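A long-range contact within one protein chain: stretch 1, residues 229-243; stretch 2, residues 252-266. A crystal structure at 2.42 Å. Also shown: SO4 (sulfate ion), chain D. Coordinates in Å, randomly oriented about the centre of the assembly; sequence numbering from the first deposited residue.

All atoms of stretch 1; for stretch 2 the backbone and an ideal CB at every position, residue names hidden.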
# COMPACT_ATOMS: atom_id res chain seq x y z
N ALA A 229 -6.96 -1.46 19.45
CA ALA A 229 -6.57 -1.31 18.06
C ALA A 229 -7.66 -0.60 17.25
O ALA A 229 -7.38 0.34 16.51
CB ALA A 229 -6.25 -2.66 17.46
N ASP A 230 -8.91 -1.05 17.42
CA ASP A 230 -10.05 -0.45 16.71
C ASP A 230 -10.15 1.04 16.98
O ASP A 230 -10.40 1.82 16.07
CB ASP A 230 -11.36 -1.13 17.11
CG ASP A 230 -11.41 -2.59 16.72
OD1 ASP A 230 -10.67 -3.00 15.81
OD2 ASP A 230 -12.22 -3.33 17.33
N ALA A 231 -9.96 1.43 18.24
CA ALA A 231 -10.06 2.83 18.63
C ALA A 231 -8.98 3.68 17.97
O ALA A 231 -9.22 4.81 17.54
CB ALA A 231 -9.98 2.96 20.13
N LEU A 232 -7.77 3.12 17.90
CA LEU A 232 -6.65 3.82 17.29
C LEU A 232 -6.79 3.93 15.77
O LEU A 232 -6.49 4.96 15.18
CB LEU A 232 -5.34 3.15 17.70
CG LEU A 232 -5.02 3.37 19.18
CD1 LEU A 232 -4.06 2.32 19.71
CD2 LEU A 232 -4.46 4.77 19.40
N ILE A 233 -7.27 2.86 15.15
CA ILE A 233 -7.47 2.86 13.70
C ILE A 233 -8.58 3.82 13.32
O ILE A 233 -8.49 4.52 12.31
CB ILE A 233 -7.79 1.44 13.19
CG1 ILE A 233 -6.60 0.51 13.40
CG2 ILE A 233 -8.17 1.46 11.71
CD1 ILE A 233 -6.96 -0.95 13.28
N SER A 234 -9.63 3.87 14.15
CA SER A 234 -10.77 4.75 13.92
C SER A 234 -10.47 6.18 14.34
O SER A 234 -11.27 7.08 14.10
CB SER A 234 -12.00 4.25 14.67
OG SER A 234 -12.31 2.91 14.32
N ALA A 235 -9.31 6.38 14.97
CA ALA A 235 -8.92 7.69 15.47
C ALA A 235 -8.42 8.61 14.35
O ALA A 235 -7.54 8.24 13.58
CB ALA A 235 -7.85 7.55 16.54
N LYS A 236 -8.99 9.82 14.29
CA LYS A 236 -8.63 10.79 13.27
C LYS A 236 -7.15 11.16 13.29
O LYS A 236 -6.58 11.53 12.25
CB LYS A 236 -9.47 12.06 13.42
CG LYS A 236 -10.91 11.92 12.95
CD LYS A 236 -11.00 11.85 11.42
CE LYS A 236 -12.44 11.62 10.94
NZ LYS A 236 -13.39 12.67 11.42
N GLU A 237 -6.52 11.05 14.46
CA GLU A 237 -5.12 11.41 14.62
C GLU A 237 -4.19 10.44 13.91
O GLU A 237 -3.17 10.84 13.35
CB GLU A 237 -4.74 11.50 16.10
CG GLU A 237 -5.46 12.59 16.88
CD GLU A 237 -6.80 12.13 17.43
OE1 GLU A 237 -7.33 11.10 16.96
OE2 GLU A 237 -7.33 12.81 18.35
N ILE A 238 -4.54 9.16 13.95
CA ILE A 238 -3.72 8.10 13.35
C ILE A 238 -3.82 8.09 11.82
O ILE A 238 -4.91 7.91 11.26
CB ILE A 238 -4.10 6.73 13.92
CG1 ILE A 238 -3.68 6.63 15.39
CG2 ILE A 238 -3.48 5.61 13.10
CD1 ILE A 238 -2.22 6.91 15.61
N ARG A 239 -2.69 8.27 11.14
CA ARG A 239 -2.71 8.43 9.69
C ARG A 239 -2.42 7.14 8.93
O ARG A 239 -3.07 6.84 7.93
CB ARG A 239 -1.73 9.52 9.26
CG ARG A 239 -2.12 10.90 9.76
CD ARG A 239 -3.35 11.43 9.04
NE ARG A 239 -3.16 11.45 7.59
CZ ARG A 239 -2.54 12.42 6.93
NH1 ARG A 239 -2.05 13.47 7.58
NH2 ARG A 239 -2.41 12.35 5.61
N ARG A 240 -1.42 6.38 9.39
CA ARG A 240 -1.09 5.09 8.78
C ARG A 240 -0.83 4.06 9.86
O ARG A 240 -0.61 4.40 11.03
CB ARG A 240 0.11 5.21 7.84
CG ARG A 240 -0.17 6.01 6.58
CD ARG A 240 1.07 6.18 5.70
NE ARG A 240 0.82 7.11 4.60
CZ ARG A 240 1.70 7.42 3.65
NH1 ARG A 240 2.91 6.88 3.64
NH2 ARG A 240 1.35 8.28 2.69
N ILE A 241 -0.86 2.79 9.47
CA ILE A 241 -0.72 1.69 10.42
C ILE A 241 0.26 0.65 9.90
O ILE A 241 0.17 0.23 8.74
CB ILE A 241 -2.07 0.99 10.66
CG1 ILE A 241 -3.12 1.99 11.12
CG2 ILE A 241 -1.92 -0.12 11.69
CD1 ILE A 241 -4.34 2.03 10.25
N ASN A 242 1.21 0.25 10.74
CA ASN A 242 2.01 -0.93 10.46
C ASN A 242 1.68 -2.02 11.47
O ASN A 242 1.61 -1.76 12.68
CB ASN A 242 3.51 -0.62 10.43
CG ASN A 242 4.03 -0.09 11.75
OD1 ASN A 242 4.66 -0.81 12.52
ND2 ASN A 242 3.76 1.18 12.02
N PHE A 243 1.44 -3.23 10.98
CA PHE A 243 1.12 -4.35 11.84
C PHE A 243 2.01 -5.54 11.56
O PHE A 243 2.18 -5.95 10.41
CB PHE A 243 -0.34 -4.78 11.65
CG PHE A 243 -0.70 -6.00 12.45
CD1 PHE A 243 -1.12 -5.87 13.77
CD2 PHE A 243 -0.61 -7.27 11.89
CE1 PHE A 243 -1.46 -6.99 14.51
CE2 PHE A 243 -0.95 -8.39 12.63
CZ PHE A 243 -1.37 -8.25 13.94
N UNK A 252 -8.01 -8.75 9.72
CA UNK A 252 -8.94 -7.99 10.55
C UNK A 252 -8.50 -6.53 10.73
O UNK A 252 -9.32 -5.62 10.60
CB UNK A 252 -9.08 -8.66 11.92
N UNK A 253 -7.21 -6.32 11.00
CA UNK A 253 -6.66 -4.96 11.08
C UNK A 253 -6.89 -4.20 9.78
O UNK A 253 -7.36 -3.06 9.79
CB UNK A 253 -5.16 -5.00 11.40
N UNK A 254 -6.59 -4.85 8.65
CA UNK A 254 -6.69 -4.20 7.35
C UNK A 254 -8.14 -3.89 7.01
O UNK A 254 -8.44 -2.84 6.44
CB UNK A 254 -6.07 -5.08 6.26
N UNK A 255 -9.04 -4.80 7.38
CA UNK A 255 -10.47 -4.58 7.19
C UNK A 255 -10.95 -3.33 7.93
O UNK A 255 -11.79 -2.58 7.43
CB UNK A 255 -11.26 -5.80 7.66
N UNK A 256 -10.39 -3.10 9.12
CA UNK A 256 -10.75 -1.93 9.90
C UNK A 256 -10.20 -0.68 9.24
O UNK A 256 -10.89 0.33 9.13
CB UNK A 256 -10.23 -2.05 11.34
N UNK A 257 -8.95 -0.75 8.80
CA UNK A 257 -8.31 0.40 8.17
C UNK A 257 -8.98 0.75 6.84
O UNK A 257 -8.98 1.91 6.41
CB UNK A 257 -6.82 0.12 7.95
N UNK A 258 -9.57 -0.26 6.19
CA UNK A 258 -10.28 -0.04 4.94
C UNK A 258 -11.54 0.79 5.16
O UNK A 258 -11.93 1.58 4.29
CB UNK A 258 -10.64 -1.38 4.29
N UNK A 259 -12.17 0.63 6.32
CA UNK A 259 -13.37 1.40 6.64
C UNK A 259 -13.05 2.88 6.75
O UNK A 259 -13.94 3.74 6.61
CB UNK A 259 -14.00 0.90 7.94
N UNK A 260 -11.78 3.19 7.00
CA UNK A 260 -11.32 4.58 7.09
C UNK A 260 -10.26 4.92 6.04
O UNK A 260 -9.56 5.93 6.16
CB UNK A 260 -10.76 4.85 8.49
N UNK A 261 -10.15 4.06 5.02
CA UNK A 261 -9.24 4.28 3.89
C UNK A 261 -7.79 4.53 4.31
O UNK A 261 -7.10 5.35 3.70
CB UNK A 261 -9.73 5.47 3.06
N UNK A 262 -7.33 3.85 5.35
CA UNK A 262 -5.97 4.08 5.83
C UNK A 262 -5.00 3.03 5.30
O UNK A 262 -5.31 1.85 5.26
CB UNK A 262 -5.94 4.09 7.36
N UNK A 263 -3.83 3.49 4.89
CA UNK A 263 -2.80 2.60 4.36
C UNK A 263 -2.18 1.75 5.47
O UNK A 263 -1.93 2.23 6.58
CB UNK A 263 -1.71 3.41 3.65
N UNK A 264 -1.94 0.48 5.15
CA UNK A 264 -1.32 -0.44 6.08
C UNK A 264 -0.00 -1.00 5.57
O UNK A 264 0.14 -1.31 4.39
CB UNK A 264 -2.28 -1.59 6.39
N UNK A 265 0.96 -1.11 6.48
CA UNK A 265 2.14 -1.92 6.23
C UNK A 265 1.91 -3.22 6.99
O UNK A 265 1.90 -3.24 8.22
CB UNK A 265 3.43 -1.22 6.66
N UNK A 266 1.71 -4.31 6.24
CA UNK A 266 1.36 -5.60 6.82
C UNK A 266 2.51 -6.59 6.74
O UNK A 266 2.96 -6.96 5.64
CB UNK A 266 0.13 -6.18 6.12
S SO4 D . -2.11 9.02 3.93
O1 SO4 D . -2.60 7.86 3.19
O2 SO4 D . -1.35 9.87 3.01
O3 SO4 D . -3.24 9.78 4.48
O4 SO4 D . -1.25 8.58 5.02

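Position 252 lies in a helix with its CB sideways to stretch 1 and nothing within 5.5 Å, so almost any helix-compatible residue would suit; it is Ile252. At 253 the CB points toward stretch 1, 4.7 Å from Phe243 CG and 4.8 Å from Ile233 CD1. An aliphatic side chain would fill this apolar gap, and Ile253 does so, its CD1 4.1 Å from Phe243 CE1 and its CG1 4.2 Å from Ile233 CD1.

Positions 254 and 255 turn from stretch 1 or lie out of its reach, leaving the choice open; they are Ala254 and Gln255. At 256 the CB points back toward stretch 1, 4.0 Å from Ile233 CD1 and 4.6 Å from Asp230 OD1. A long chain with an apolar stem and a positive end would suit both neighbours. Lys256 packs its CB against Ile233, while its NZ remains 4.2 Å from Asp230 OD2, beyond a salt bridge.

The CB at 257 is already 3.9 Å from Ile241 CD1 and 4.2 Å from Ile233 CG2, favouring a small apolar residue. Ala257 makes both contacts with its methyl group. Positions 258 and 259 meet nothing of stretch 1 and are Ala258 and Gln259.

At 260 the CB points toward the end of the first helix, where the Ile233 carbonyl and Ser234 hydroxyl invite a polar side chain. His260 donates from NE2 to Ser234 OG at 3.2 Å. Position 261 is out of reach, but its positive phi (53°) would suit glycine or asparagine well; it is Leu261.

Position 262 faces several backbone carbonyls, with its CB 3.9 Å from Ile241 CD1. A long donor with an aliphatic stem fits. Lys262 extends its amine among the carbonyls, with a weak hydrogen bond from NZ to Ile233 O at 3.4 Å, although the amine's placement is uncertain.

At 263 the CB lies sideways, 4.2 Å from Arg240 CG. An acidic or neutral polar residue might be expected beside that arginine, yet Arg263 places NH1 over one face of its guanidinium, 3.6 Å from Arg240 NH1; both NH1 atoms have hydrogen bonds elsewhere in the structure. Its backbone O accepts from Ile241 N at 3.1 Å.

Positions 264 to 266 pair in parallel with 241 to 243. At 264, on the face of Ile241, a small apolar residue suits; Cys264 sets SG 4.2 Å from Ile241 CB. At 265 the CB shares the face of Asn242, 3.8 Å from its CB, and a beta-compatible aliphatic residue fits. Leu265 donates from N to Ile241 O at 2.7 Å and accepts at O from Phe243 N at 2.8 Å. Position 266, on the face of Phe243, suits another apolar residue; Leu266 brings CD1 within 3.9 Å of Phe243 CB.

Stretch 2 252-266: IIAQKAAQHLKRCLL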
# COMPACT_ATOMS: atom_id res chain seq x y z
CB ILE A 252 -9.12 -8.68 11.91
CG1 ILE A 252 -9.65 -10.09 11.70
CG2 ILE A 252 -10.07 -7.89 12.79
CD1 ILE A 252 -9.83 -10.87 12.99
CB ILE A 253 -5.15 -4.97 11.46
CG1 ILE A 253 -4.96 -4.60 12.94
CG2 ILE A 253 -4.37 -3.97 10.65
CD1 ILE A 253 -5.27 -5.71 13.88
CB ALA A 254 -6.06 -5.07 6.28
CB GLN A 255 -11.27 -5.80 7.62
CG GLN A 255 -11.06 -7.00 6.72
CD GLN A 255 -11.81 -8.23 7.18
OE1 GLN A 255 -11.20 -9.22 7.58
NE2 GLN A 255 -13.14 -8.18 7.11
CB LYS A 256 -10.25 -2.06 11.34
CG LYS A 256 -10.88 -3.21 12.11
CD LYS A 256 -12.34 -2.92 12.45
CE LYS A 256 -12.92 -3.99 13.36
NZ LYS A 256 -14.35 -3.74 13.70
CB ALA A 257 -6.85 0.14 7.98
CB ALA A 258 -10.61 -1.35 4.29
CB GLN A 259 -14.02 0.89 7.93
CG GLN A 259 -14.41 -0.58 7.89
CD GLN A 259 -14.97 -1.06 9.22
OE1 GLN A 259 -15.76 -0.37 9.86
NE2 GLN A 259 -14.56 -2.26 9.63
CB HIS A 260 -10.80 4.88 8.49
CG HIS A 260 -11.77 4.54 9.58
ND1 HIS A 260 -12.90 5.28 9.83
CD2 HIS A 260 -11.78 3.51 10.47
CE1 HIS A 260 -13.57 4.73 10.83
NE2 HIS A 260 -12.91 3.66 11.23
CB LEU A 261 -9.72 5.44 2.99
CG LEU A 261 -10.96 5.33 2.08
CD1 LEU A 261 -10.93 4.07 1.23
CD2 LEU A 261 -12.25 5.40 2.88
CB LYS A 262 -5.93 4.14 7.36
CG LYS A 262 -6.97 5.09 7.93
CD LYS A 262 -6.48 5.78 9.18
CE LYS A 262 -7.56 6.67 9.77
NZ LYS A 262 -7.11 7.31 11.04
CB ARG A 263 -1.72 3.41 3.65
CG ARG A 263 -0.49 2.61 3.24
CD ARG A 263 0.40 3.45 2.36
NE ARG A 263 1.67 2.81 2.02
CZ ARG A 263 2.61 3.40 1.30
NH1 ARG A 263 2.42 4.64 0.85
NH2 ARG A 263 3.75 2.77 1.02
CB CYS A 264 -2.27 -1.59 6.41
SG CYS A 264 -3.68 -1.08 7.41
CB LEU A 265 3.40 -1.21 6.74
CG LEU A 265 4.74 -1.63 6.15
CD1 LEU A 265 5.81 -0.64 6.59
CD2 LEU A 265 5.13 -3.04 6.54
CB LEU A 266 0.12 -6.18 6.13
CG LEU A 266 -1.21 -5.98 6.86
CD1 LEU A 266 -1.18 -4.77 7.81
CD2 LEU A 266 -2.36 -5.88 5.86
O HOH W 1 -10.13 8.07 11.38
O HOH W 2 -3.30 6.24 5.27
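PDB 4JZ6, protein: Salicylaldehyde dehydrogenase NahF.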